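Local structure of cystalysin (Treponema denticola, 1C7N) at residues 9-12 with 18-21; 72-77 with 284-289; 107-112 with 255-260; 141-144 with 149-152. The protein binds pyridoxal-5'-phosphate and belongs to the class I and II aminotransferase family of cofactor-dependent enzymes, with two copies in the assembly. One frame throughout, in Å; residues are numbered along the deposited sequence.

Interaction 1: 9-12 with 18-21; sequences ISRK and KWDL
The irregular chain of 9-12 passes over the indole of W19 without a direct backbone bond to helix 17-25, and the CA atoms of K12 and W19 come within 6.1 Å. The indole lies beneath R11: R11 CB sits 3.5 Å from the centroid of its five-membered ring, 4° off the ring normal, a CH-pi contact, while R11 N lies over the same face nearer the rim. S10 adds its CA, 3.7 Å from W19 CH2. Past the ring the R11 chain bends at chi3 (-76°) and sends its guanidinium to K18, the two planes 66° apart. R11 NH2 stands 3.3 Å from K18 NZ, two donors that cannot bond each other. Both cations form salt bridges to D40 and E42, and E42 also accepts from W19 NE1. A water 2.6 Å from R11 O and within bonding reach of D20 OD1 may link the segments, and V61 of the second subunit packs on I9 and R11. This N-terminal arm is thus packed against a side chain from the helix's first turn. Two carboxylates, each paired with both cations, hold the like charges together, which would probably favour the charged form of the lysine.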
loop_
_atom_site.group_PDB
_atom_site.type_symbol
_atom_site.label_atom_id
_atom_site.label_comp_id
_atom_site.label_asym_id
_atom_site.label_seq_id
_atom_site.Cartn_x
_atom_site.Cartn_y
_atom_site.Cartn_z
ATOM N N ILE A 9 -19.420 -2.901 -20.026
ATOM C CA ILE A 9 -19.121 -1.697 -19.261
ATOM C C ILE A 9 -18.050 -0.845 -19.930
ATOM O O ILE A 9 -17.355 -1.297 -20.837
ATOM C CB ILE A 9 -18.637 -2.046 -17.831
ATOM C CG1 ILE A 9 -17.279 -2.750 -17.897
ATOM C CG2 ILE A 9 -19.657 -2.944 -17.141
ATOM C CD1 ILE A 9 -16.697 -3.112 -16.542
ATOM N N SER A 10 -17.933 0.396 -19.472
ATOM C CA SER A 10 -16.936 1.321 -19.994
ATOM C C SER A 10 -16.143 1.878 -18.824
ATOM O O SER A 10 -16.717 2.233 -17.792
ATOM C CB SER A 10 -17.605 2.475 -20.744
ATOM O OG SER A 10 -16.655 3.471 -21.088
ATOM N N ARG A 11 -14.826 1.945 -18.978
ATOM C CA ARG A 11 -13.969 2.475 -17.927
ATOM C C ARG A 11 -13.146 3.657 -18.421
ATOM O O ARG A 11 -12.068 3.947 -17.900
ATOM C CB ARG A 11 -13.055 1.376 -17.369
ATOM C CG ARG A 11 -13.786 0.430 -16.425
ATOM C CD ARG A 11 -12.823 -0.239 -15.456
ATOM N NE ARG A 11 -12.067 -1.291 -16.108
ATOM C CZ ARG A 11 -10.935 -1.804 -15.642
ATOM N NH1 ARG A 11 -10.409 -1.361 -14.507
ATOM N NH2 ARG A 11 -10.331 -2.759 -16.323
ATOM N N LYS A 12 -13.677 4.339 -19.431
ATOM C CA LYS A 12 -13.029 5.512 -20.004
ATOM C C LYS A 12 -13.024 6.619 -18.954
ATOM O O LYS A 12 -13.987 6.767 -18.205
ATOM C CB LYS A 12 -13.791 5.979 -21.251
ATOM C CG LYS A 12 -13.199 7.209 -21.915
ATOM C CD LYS A 12 -13.953 7.579 -23.183
ATOM C CE LYS A 12 -13.284 8.753 -23.888
ATOM N NZ LYS A 12 -13.935 9.073 -25.193
ATOM N N LYS A 18 -5.367 0.518 -17.525
ATOM C CA LYS A 18 -5.532 -0.254 -18.751
ATOM C C LYS A 18 -6.214 0.552 -19.848
ATOM O O LYS A 18 -5.774 0.542 -20.995
ATOM C CB LYS A 18 -6.344 -1.529 -18.489
ATOM C CG LYS A 18 -6.543 -2.378 -19.748
ATOM C CD LYS A 18 -7.191 -3.721 -19.458
ATOM C CE LYS A 18 -8.585 -3.578 -18.891
ATOM N NZ LYS A 18 -9.161 -4.915 -18.551
ATOM N N TRP A 19 -7.298 1.236 -19.499
ATOM C CA TRP A 19 -8.018 2.040 -20.481
ATOM C C TRP A 19 -7.257 3.313 -20.853
ATOM O O TRP A 19 -7.239 3.708 -22.012
ATOM C CB TRP A 19 -9.421 2.388 -19.963
ATOM C CG TRP A 19 -10.404 1.251 -20.080
ATOM C CD1 TRP A 19 -10.332 0.032 -19.463
ATOM C CD2 TRP A 19 -11.602 1.224 -20.872
ATOM N NE1 TRP A 19 -11.406 -0.744 -19.820
ATOM C CE2 TRP A 19 -12.203 -0.038 -20.683
ATOM C CE3 TRP A 19 -12.225 2.147 -21.722
ATOM C CZ2 TRP A 19 -13.400 -0.406 -21.313
ATOM C CZ3 TRP A 19 -13.419 1.783 -22.349
ATOM C CH2 TRP A 19 -13.992 0.516 -22.141
ATOM N N ASP A 20 -6.630 3.966 -19.880
ATOM C CA ASP A 20 -5.881 5.181 -20.190
ATOM C C ASP A 20 -4.716 4.821 -21.114
ATOM O O ASP A 20 -4.326 5.614 -21.974
ATOM C CB ASP A 20 -5.359 5.845 -18.911
ATOM C CG ASP A 20 -6.483 6.355 -18.014
ATOM O OD1 ASP A 20 -7.630 6.486 -18.496
ATOM O OD2 ASP A 20 -6.213 6.634 -16.827
ATOM N N LEU A 21 -4.173 3.620 -20.942
ATOM C CA LEU A 21 -3.064 3.165 -21.770
ATOM C C LEU A 21 -3.510 3.024 -23.217
ATOM O O LEU A 21 -2.776 3.376 -24.142
ATOM C CB LEU A 21 -2.525 1.820 -21.264
ATOM C CG LEU A 21 -1.444 1.166 -22.139
ATOM C CD1 LEU A 21 -0.289 2.135 -22.326
ATOM C CD2 LEU A 21 -0.957 -0.133 -21.498
HETATM O O HOH W 1 -9.868 5.234 -17.206
#

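Interaction 2: 72-77 with 284-289; sequences KKTVKK and CYKECG
T74 and Y285 bring together two helices, 69-83 and 275-287, in a helix-helix contact within the aminotransferase class I and II fold, with CA atoms 7.1 Å apart. The buried part is apolar. T74 CG2, placed anti to its own nitrogen by a chi1 of -61° for OG1, rests against both Y285 CB and K286 CG, 3.8 Å from Y285 CB. V75 meets the tyrosine ring at its edge, with V75 CA near the ring plane and 4.1 Å from Y285 CD1, and V75 CG2 makes a looser apolar contact with Y285 CE1. While the ring turns its edge to V75, W78, one turn along the same helix from T74, stacks with it, and F240 of helix 237-240 touches it. No hydrogen bond crosses between the two segments, and this part of the contact is van der Waals packing.

The solvent side is looser and is carried by one long chain. K286 is exposed, and its extended side chain runs out from helix 275-287 across the T74 side chain at about a right angle. Its ammonium forms salt bridges with E70, in the preceding turn of helix 69-83, and with E282 of its own helix, and so ties the two helices together on the exposed side. The T74 hydroxyl is already bonded to the carbonyl oxygen of E70, and what passes beside it is carbon: K286 CE lies 3.2 Å from T74 OG1.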
loop_
_atom_site.group_PDB
_atom_site.type_symbol
_atom_site.label_atom_id
_atom_site.label_comp_id
_atom_site.label_asym_id
_atom_site.label_seq_id
_atom_site.Cartn_x
_atom_site.Cartn_y
_atom_site.Cartn_z
ATOM N N LYS A 72 -7.032 -14.144 9.309
ATOM C CA LYS A 72 -6.005 -15.151 9.114
ATOM C C LYS A 72 -6.639 -16.532 9.012
ATOM O O LYS A 72 -6.234 -17.344 8.177
ATOM C CB LYS A 72 -5.001 -15.105 10.268
ATOM C CG LYS A 72 -4.342 -13.739 10.424
ATOM C CD LYS A 72 -3.312 -13.715 11.536
ATOM C CE LYS A 72 -2.631 -12.350 11.586
ATOM N NZ LYS A 72 -1.379 -12.366 12.383
ATOM N N LYS A 73 -7.630 -16.798 9.858
ATOM C CA LYS A 73 -8.304 -18.091 9.827
ATOM C C LYS A 73 -8.973 -18.309 8.478
ATOM O O LYS A 73 -8.970 -19.420 7.952
ATOM C CB LYS A 73 -9.374 -18.190 10.921
ATOM C CG LYS A 73 -8.852 -18.168 12.347
ATOM C CD LYS A 73 -9.942 -18.615 13.320
ATOM C CE LYS A 73 -9.606 -18.244 14.754
ATOM N NZ LYS A 73 -8.291 -18.783 15.183
ATOM N N THR A 74 -9.554 -17.242 7.931
ATOM C CA THR A 74 -10.246 -17.306 6.647
ATOM C C THR A 74 -9.285 -17.601 5.493
ATOM O O THR A 74 -9.628 -18.328 4.562
ATOM C CB THR A 74 -11.013 -15.990 6.366
ATOM O OG1 THR A 74 -11.992 -15.781 7.394
ATOM C CG2 THR A 74 -11.723 -16.054 5.031
ATOM N N VAL A 75 -8.081 -17.042 5.555
ATOM C CA VAL A 75 -7.085 -17.281 4.516
ATOM C C VAL A 75 -6.579 -18.719 4.643
ATOM O O VAL A 75 -6.410 -19.426 3.650
ATOM C CB VAL A 75 -5.912 -16.297 4.658
ATOM C CG1 VAL A 75 -4.813 -16.633 3.658
ATOM C CG2 VAL A 75 -6.420 -14.878 4.448
ATOM N N LYS A 76 -6.350 -19.142 5.879
ATOM C CA LYS A 76 -5.891 -20.497 6.166
ATOM C C LYS A 76 -6.948 -21.498 5.690
ATOM O O LYS A 76 -6.624 -22.533 5.102
ATOM C CB LYS A 76 -5.652 -20.646 7.675
ATOM C CG LYS A 76 -5.407 -22.066 8.183
ATOM C CD LYS A 76 -5.156 -22.035 9.699
ATOM C CE LYS A 76 -5.415 -23.380 10.370
ATOM N NZ LYS A 76 -4.506 -24.459 9.899
ATOM N N LYS A 77 -8.213 -21.176 5.940
ATOM C CA LYS A 77 -9.316 -22.040 5.538
ATOM C C LYS A 77 -9.404 -22.135 4.014
ATOM O O LYS A 77 -9.675 -23.199 3.467
ATOM C CB LYS A 77 -10.637 -21.512 6.109
ATOM C CG LYS A 77 -11.809 -22.472 5.953
ATOM C CD LYS A 77 -13.066 -21.937 6.622
ATOM C CE LYS A 77 -14.114 -23.026 6.799
ATOM N NZ LYS A 77 -14.505 -23.675 5.516
ATOM N N CYS A 284 -14.493 -12.034 -0.016
ATOM C CA CYS A 284 -14.347 -12.846 -1.227
ATOM C C CYS A 284 -14.245 -14.338 -0.943
ATOM O O CYS A 284 -14.953 -15.145 -1.552
ATOM C CB CYS A 284 -13.114 -12.410 -2.028
ATOM S SG CYS A 284 -13.293 -10.831 -2.913
ATOM N N TYR A 285 -13.345 -14.702 -0.035
ATOM C CA TYR A 285 -13.138 -16.099 0.321
ATOM C C TYR A 285 -14.370 -16.715 0.977
ATOM O O TYR A 285 -14.689 -17.881 0.745
ATOM C CB TYR A 285 -11.932 -16.223 1.261
ATOM C CG TYR A 285 -10.586 -16.070 0.579
ATOM C CD1 TYR A 285 -9.408 -16.000 1.327
ATOM C CD2 TYR A 285 -10.481 -16.051 -0.816
ATOM C CE1 TYR A 285 -8.161 -15.921 0.705
ATOM C CE2 TYR A 285 -9.239 -15.971 -1.443
ATOM C CZ TYR A 285 -8.085 -15.910 -0.677
ATOM O OH TYR A 285 -6.854 -15.852 -1.293
ATOM N N LYS A 286 -15.065 -15.929 1.792
ATOM C CA LYS A 286 -16.252 -16.425 2.473
ATOM C C LYS A 286 -17.547 -16.422 1.665
ATOM O O LYS A 286 -18.368 -17.322 1.819
ATOM C CB LYS A 286 -16.503 -15.628 3.753
ATOM C CG LYS A 286 -15.543 -15.901 4.884
ATOM C CD LYS A 286 -15.976 -15.127 6.127
ATOM C CE LYS A 286 -15.140 -15.504 7.336
ATOM N NZ LYS A 286 -15.569 -14.740 8.542
ATOM N N GLU A 287 -17.729 -15.427 0.797
ATOM C CA GLU A 287 -18.984 -15.295 0.058
ATOM C C GLU A 287 -18.992 -15.321 -1.465
ATOM O O GLU A 287 -20.049 -15.519 -2.061
ATOM C CB GLU A 287 -19.674 -13.991 0.475
ATOM C CG GLU A 287 -19.825 -13.777 1.973
ATOM C CD GLU A 287 -20.442 -12.428 2.300
ATOM O OE1 GLU A 287 -21.579 -12.170 1.846
ATOM O OE2 GLU A 287 -19.794 -11.620 3.007
ATOM N N CYS A 288 -17.847 -15.124 -2.102
ATOM C CA CYS A 288 -17.839 -15.052 -3.554
ATOM C C CYS A 288 -17.490 -16.306 -4.340
ATOM O O CYS A 288 -17.087 -16.219 -5.496
ATOM C CB CYS A 288 -16.940 -13.894 -3.971
ATOM S SG CYS A 288 -17.438 -12.342 -3.175
ATOM N N GLY A 289 -17.672 -17.468 -3.722
ATOM C CA GLY A 289 -17.378 -18.721 -4.396
ATOM C C GLY A 289 -18.225 -18.985 -5.632
ATOM O O GLY A 289 -17.702 -19.404 -6.669
#

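Interaction 3: 107-112 with 255-260; sequences REFTKP and PDIRER
The C-terminal part of helix 98-109 meets the first turns of helix 255-267 at the surface of the protein, through E108 and F109 on one side and I257 and R260 on the other. The charged pair is a salt bridge, E108 OE2 to R260 NH1 at 2.7 Å, but its geometry is not the flat, forked kind. The carboxylate oxygen stands over a face of the guanidinium, the two planes 90° apart, and the sheer closeness of the charges rather than an in-plane bond holds the pair. E108 CG is anti to the backbone N (chi1 179°), and the chain then bends at chi2, which turns OE2 back over R260 and leaves it 3.2 Å from R260 CD as well.

In the aminotransferase class I and II fold, helices such as these flank the large mixed sheet, and F109 reaches to that sheet: it touches M199 and W201 of strand 199-203 and I231 of strand 230-234. I257 leans on M199 and I231 too, so the two residues share a floor. They also touch directly, F109 CZ lying 3.5 Å from I257 CG2, and the ring turns its edge to the I257 carbonyl oxygen, which lies near the ring plane 3.4 Å from F109 CZ. The R260 guanidinium runs along the neighbouring CE2-CD2 side of the ring, their planes 90° apart, with R260 NH2 3.0 Å from F109 CD2. Bends at chi2 and chi3 carry the guanidinium to where it meets both the F109 ring and the E108 carboxylate.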
loop_
_atom_site.group_PDB
_atom_site.type_symbol
_atom_site.label_atom_id
_atom_site.label_comp_id
_atom_site.label_asym_id
_atom_site.label_seq_id
_atom_site.Cartn_x
_atom_site.Cartn_y
_atom_site.Cartn_z
ATOM N N ARG A 107 15.375 -7.962 -2.756
ATOM C CA ARG A 107 16.073 -7.012 -1.905
ATOM C C ARG A 107 16.691 -7.666 -0.670
ATOM O O ARG A 107 17.864 -7.454 -0.365
ATOM C CB ARG A 107 15.097 -5.911 -1.477
ATOM C CG ARG A 107 15.680 -4.848 -0.558
ATOM C CD ARG A 107 14.694 -3.698 -0.360
ATOM N NE ARG A 107 14.221 -3.175 -1.641
ATOM C CZ ARG A 107 13.015 -3.411 -2.153
ATOM N NH1 ARG A 107 12.137 -4.161 -1.493
ATOM N NH2 ARG A 107 12.688 -2.908 -3.336
ATOM N N GLU A 108 15.899 -8.478 0.021
ATOM C CA GLU A 108 16.342 -9.124 1.252
ATOM C C GLU A 108 17.204 -10.380 1.148
ATOM O O GLU A 108 18.182 -10.514 1.879
ATOM C CB GLU A 108 15.117 -9.425 2.126
ATOM C CG GLU A 108 15.415 -10.121 3.448
ATOM C CD GLU A 108 16.427 -9.371 4.297
ATOM O OE1 GLU A 108 16.380 -8.123 4.319
ATOM O OE2 GLU A 108 17.259 -10.029 4.953
ATOM N N PHE A 109 16.866 -11.297 0.247
ATOM C CA PHE A 109 17.625 -12.535 0.159
ATOM C C PHE A 109 18.717 -12.660 -0.902
ATOM O O PHE A 109 19.240 -13.750 -1.130
ATOM C CB PHE A 109 16.650 -13.711 0.072
ATOM C CG PHE A 109 15.677 -13.757 1.214
ATOM C CD1 PHE A 109 14.460 -13.088 1.139
ATOM C CD2 PHE A 109 16.009 -14.404 2.399
ATOM C CE1 PHE A 109 13.588 -13.057 2.228
ATOM C CE2 PHE A 109 15.144 -14.378 3.497
ATOM C CZ PHE A 109 13.934 -13.703 3.410
ATOM N N THR A 110 19.063 -11.552 -1.543
ATOM C CA THR A 110 20.134 -11.548 -2.537
ATOM C C THR A 110 20.864 -10.216 -2.437
ATOM O O THR A 110 20.390 -9.288 -1.787
ATOM C CB THR A 110 19.618 -11.709 -3.991
ATOM O OG1 THR A 110 18.848 -10.560 -4.361
ATOM C CG2 THR A 110 18.769 -12.964 -4.128
ATOM N N LYS A 111 22.023 -10.134 -3.076
ATOM C CA LYS A 111 22.819 -8.914 -3.072
ATOM C C LYS A 111 23.128 -8.565 -4.523
ATOM O O LYS A 111 23.035 -9.422 -5.402
ATOM C CB LYS A 111 24.122 -9.142 -2.306
ATOM C CG LYS A 111 24.963 -10.289 -2.859
ATOM C CD LYS A 111 26.308 -10.398 -2.147
ATOM C CE LYS A 111 27.098 -11.615 -2.616
ATOM N NZ LYS A 111 27.401 -11.583 -4.075
ATOM N N PRO A 112 23.487 -7.301 -4.798
ATOM C CA PRO A 112 23.792 -6.945 -6.184
ATOM C C PRO A 112 24.795 -7.939 -6.763
ATOM O O PRO A 112 25.734 -8.352 -6.080
ATOM C CB PRO A 112 24.361 -5.535 -6.054
ATOM C CG PRO A 112 23.568 -4.973 -4.906
ATOM C CD PRO A 112 23.580 -6.124 -3.916
ATOM N N PRO A 255 10.383 -19.321 10.207
ATOM C CA PRO A 255 10.422 -18.129 11.058
ATOM C C PRO A 255 11.565 -17.179 10.718
ATOM O O PRO A 255 11.398 -15.959 10.761
ATOM C CB PRO A 255 10.548 -18.715 12.460
ATOM C CG PRO A 255 9.818 -20.007 12.344
ATOM C CD PRO A 255 10.342 -20.540 11.033
ATOM N N ASP A 256 12.726 -17.735 10.389
ATOM C CA ASP A 256 13.886 -16.922 10.040
ATOM C C ASP A 256 13.654 -16.172 8.737
ATOM O O ASP A 256 13.899 -14.969 8.655
ATOM C CB ASP A 256 15.132 -17.801 9.918
ATOM C CG ASP A 256 15.724 -18.159 11.265
ATOM O OD1 ASP A 256 14.969 -18.621 12.148
ATOM O OD2 ASP A 256 16.947 -17.977 11.439
ATOM N N ILE A 257 13.191 -16.885 7.717
ATOM C CA ILE A 257 12.920 -16.261 6.427
ATOM C C ILE A 257 11.754 -15.283 6.560
ATOM O O ILE A 257 11.794 -14.176 6.020
ATOM C CB ILE A 257 12.563 -17.314 5.357
ATOM C CG1 ILE A 257 13.787 -18.182 5.051
ATOM C CG2 ILE A 257 12.073 -16.622 4.098
ATOM C CD1 ILE A 257 13.496 -19.347 4.115
ATOM N N ARG A 258 10.719 -15.695 7.285
ATOM C CA ARG A 258 9.550 -14.853 7.483
ATOM C C ARG A 258 9.925 -13.537 8.152
ATOM O O ARG A 258 9.517 -12.465 7.705
ATOM C CB ARG A 258 8.504 -15.585 8.329
ATOM C CG ARG A 258 7.183 -14.835 8.475
ATOM C CD ARG A 258 6.085 -15.732 9.040
ATOM N NE ARG A 258 6.361 -16.186 10.401
ATOM C CZ ARG A 258 6.483 -17.463 10.761
ATOM N NH1 ARG A 258 6.360 -18.430 9.861
ATOM N NH2 ARG A 258 6.709 -17.779 12.030
ATOM N N GLU A 259 10.711 -13.619 9.220
ATOM C CA GLU A 259 11.126 -12.427 9.944
ATOM C C GLU A 259 12.060 -11.529 9.140
ATOM O O GLU A 259 12.101 -10.320 9.364
ATOM C CB GLU A 259 11.759 -12.827 11.285
ATOM C CG GLU A 259 10.720 -13.274 12.316
ATOM C CD GLU A 259 11.321 -13.961 13.531
ATOM O OE1 GLU A 259 12.307 -13.442 14.098
ATOM O OE2 GLU A 259 10.793 -15.020 13.927
ATOM N N ARG A 260 12.802 -12.107 8.198
ATOM C CA ARG A 260 13.703 -11.313 7.364
ATOM C C ARG A 260 12.897 -10.583 6.291
ATOM O O ARG A 260 13.189 -9.436 5.942
ATOM C CB ARG A 260 14.759 -12.195 6.685
ATOM C CG ARG A 260 15.869 -12.692 7.607
ATOM C CD ARG A 260 17.242 -12.477 6.975
ATOM N NE ARG A 260 17.466 -13.285 5.781
ATOM C CZ ARG A 260 18.390 -13.014 4.864
ATOM N NH1 ARG A 260 19.172 -11.954 5.003
ATOM N NH2 ARG A 260 18.543 -13.800 3.810
#

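Interaction 4: 141-144 with 149-152; sequences ELLE and YTID
L143 and T150 exchange two backbone hydrogen bonds, L143 N to T150 O and T150 N to L143 O, each 2.9 Å long. At N-H...acceptor angles of 164° and 163° both are nearly straight, and each donor lies in the plane of the carbonyl it meets. L143 O takes more than this one bond: a water at 3.2 Å donates to it and also bonds T150 OG1, and Y149 CA supplies a CA-H...O contact. The pair is the hydrogen-bonded bridge of an antiparallel beta hairpin, strands 143-145 and 148-150, while E144 and Y149 form the neighbouring non-hydrogen-bonded pair. On the face of that second pair E144 CG lies over the Y149 ring as a CH-pi contact, 3.9 Å from its centroid, brought there by a chi1 of -179°, which puts CG anti to the backbone N; the bend at chi2 then turns the carboxylate away. The glutamate's OE1 accepts from G147 N in the turn, and the Y149 hydroxyl bonds to W329 NE1, so the polar ends of both side chains are engaged away from their contact. L142 CB comes to the ring's edge, 3.6 Å from Y149 CD2.

Beyond the bridges the two segments part, and water fills in for direct bonds. E141 O accepts from two waters, each at 2.7 Å; one also donates to D152 OD2, and the other accepts from D152 N. The remaining carboxylate oxygen, D152 OD1, accepts from K155 N as the N-cap of helix 153-160.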
loop_
_atom_site.group_PDB
_atom_site.type_symbol
_atom_site.label_atom_id
_atom_site.label_comp_id
_atom_site.label_asym_id
_atom_site.label_seq_id
_atom_site.Cartn_x
_atom_site.Cartn_y
_atom_site.Cartn_z
ATOM N N GLU A 141 14.760 -20.536 -20.403
ATOM C CA GLU A 141 13.721 -20.531 -21.421
ATOM C C GLU A 141 12.875 -21.801 -21.510
ATOM O O GLU A 141 13.382 -22.923 -21.434
ATOM C CB GLU A 141 14.346 -20.235 -22.786
ATOM C CG GLU A 141 13.334 -20.050 -23.911
ATOM C CD GLU A 141 12.661 -18.690 -23.886
ATOM O OE1 GLU A 141 11.674 -18.508 -24.631
ATOM O OE2 GLU A 141 13.119 -17.801 -23.135
ATOM N N LEU A 142 11.571 -21.607 -21.674
ATOM C CA LEU A 142 10.634 -22.715 -21.799
ATOM C C LEU A 142 10.795 -23.365 -23.168
ATOM O O LEU A 142 11.130 -22.697 -24.153
ATOM C CB LEU A 142 9.195 -22.214 -21.661
ATOM C CG LEU A 142 8.668 -21.841 -20.274
ATOM C CD1 LEU A 142 7.405 -21.015 -20.418
ATOM C CD2 LEU A 142 8.404 -23.110 -19.470
ATOM N N LEU A 143 10.570 -24.670 -23.223
ATOM C CA LEU A 143 10.656 -25.398 -24.480
ATOM C C LEU A 143 9.250 -25.369 -25.059
ATOM O O LEU A 143 8.273 -25.566 -24.333
ATOM C CB LEU A 143 11.097 -26.840 -24.233
ATOM C CG LEU A 143 12.472 -27.025 -23.584
ATOM C CD1 LEU A 143 12.721 -28.505 -23.337
ATOM C CD2 LEU A 143 13.553 -26.441 -24.480
ATOM N N GLU A 144 9.135 -25.110 -26.353
ATOM C CA GLU A 144 7.819 -25.046 -26.972
ATOM C C GLU A 144 7.692 -25.954 -28.185
ATOM O O GLU A 144 8.559 -25.964 -29.058
ATOM C CB GLU A 144 7.498 -23.602 -27.370
ATOM C CG GLU A 144 6.121 -23.425 -28.003
ATOM C CD GLU A 144 6.155 -23.402 -29.524
ATOM O OE1 GLU A 144 5.156 -23.823 -30.147
ATOM O OE2 GLU A 144 7.167 -22.949 -30.098
ATOM N N TYR A 149 4.020 -25.642 -23.860
ATOM C CA TYR A 149 5.222 -25.253 -23.132
ATOM C C TYR A 149 5.621 -26.191 -21.995
ATOM O O TYR A 149 4.791 -26.580 -21.177
ATOM C CB TYR A 149 5.057 -23.831 -22.580
ATOM C CG TYR A 149 5.141 -22.755 -23.635
ATOM C CD1 TYR A 149 4.027 -22.400 -24.399
ATOM C CD2 TYR A 149 6.350 -22.108 -23.892
ATOM C CE1 TYR A 149 4.119 -21.422 -25.393
ATOM C CE2 TYR A 149 6.453 -21.138 -24.883
ATOM C CZ TYR A 149 5.339 -20.798 -25.628
ATOM O OH TYR A 149 5.453 -19.835 -26.597
ATOM N N THR A 150 6.906 -26.532 -21.949
ATOM C CA THR A 150 7.447 -27.418 -20.922
ATOM C C THR A 150 8.776 -26.891 -20.377
ATOM O O THR A 150 9.427 -26.053 -21.001
ATOM C CB THR A 150 7.668 -28.842 -21.479
ATOM O OG1 THR A 150 8.435 -28.766 -22.690
ATOM C CG2 THR A 150 6.329 -29.519 -21.758
ATOM N N ILE A 151 9.170 -27.402 -19.215
ATOM C CA ILE A 151 10.401 -26.994 -18.540
ATOM C C ILE A 151 11.662 -27.655 -19.098
ATOM O O ILE A 151 11.661 -28.843 -19.407
ATOM C CB ILE A 151 10.326 -27.335 -17.034
ATOM C CG1 ILE A 151 9.097 -26.671 -16.404
ATOM C CG2 ILE A 151 11.599 -26.900 -16.334
ATOM C CD1 ILE A 151 9.128 -25.170 -16.424
ATOM N N ASP A 152 12.733 -26.880 -19.235
ATOM C CA ASP A 152 14.006 -27.422 -19.711
ATOM C C ASP A 152 14.746 -27.848 -18.445
ATOM O O ASP A 152 15.539 -27.084 -17.895
ATOM C CB ASP A 152 14.823 -26.354 -20.439
ATOM C CG ASP A 152 16.099 -26.912 -21.048
ATOM O OD1 ASP A 152 16.588 -27.953 -20.554
ATOM O OD2 ASP A 152 16.621 -26.301 -22.007
HETATM O O HOH W 2 15.649 -23.606 -22.657
HETATM O O HOH W 3 12.474 -23.968 -19.075
HETATM O O HOH W 4 7.096 -28.404 -25.147
#

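The four contacts lie apart, with no two touching. Interaction 2 is buried and largely apolar between helices, whereas interaction 3 is a surface contact with a salt bridge of its own; they come nearest each other, about 9 Å at their closest atoms, and helices 255-267 and 275-287 follow one another in the chain. Interactions 1 and 4 are partly buried and local in sequence, and lie on opposite sides of the chain's centre. Of the four, interaction 4 alone has direct hydrogen bonds between its segments. Interaction 1 shares with it bridging water, but its cations depend on carboxylates from elsewhere. Along the chain, interaction 4 is nested within interaction 3, itself nested within interaction 2.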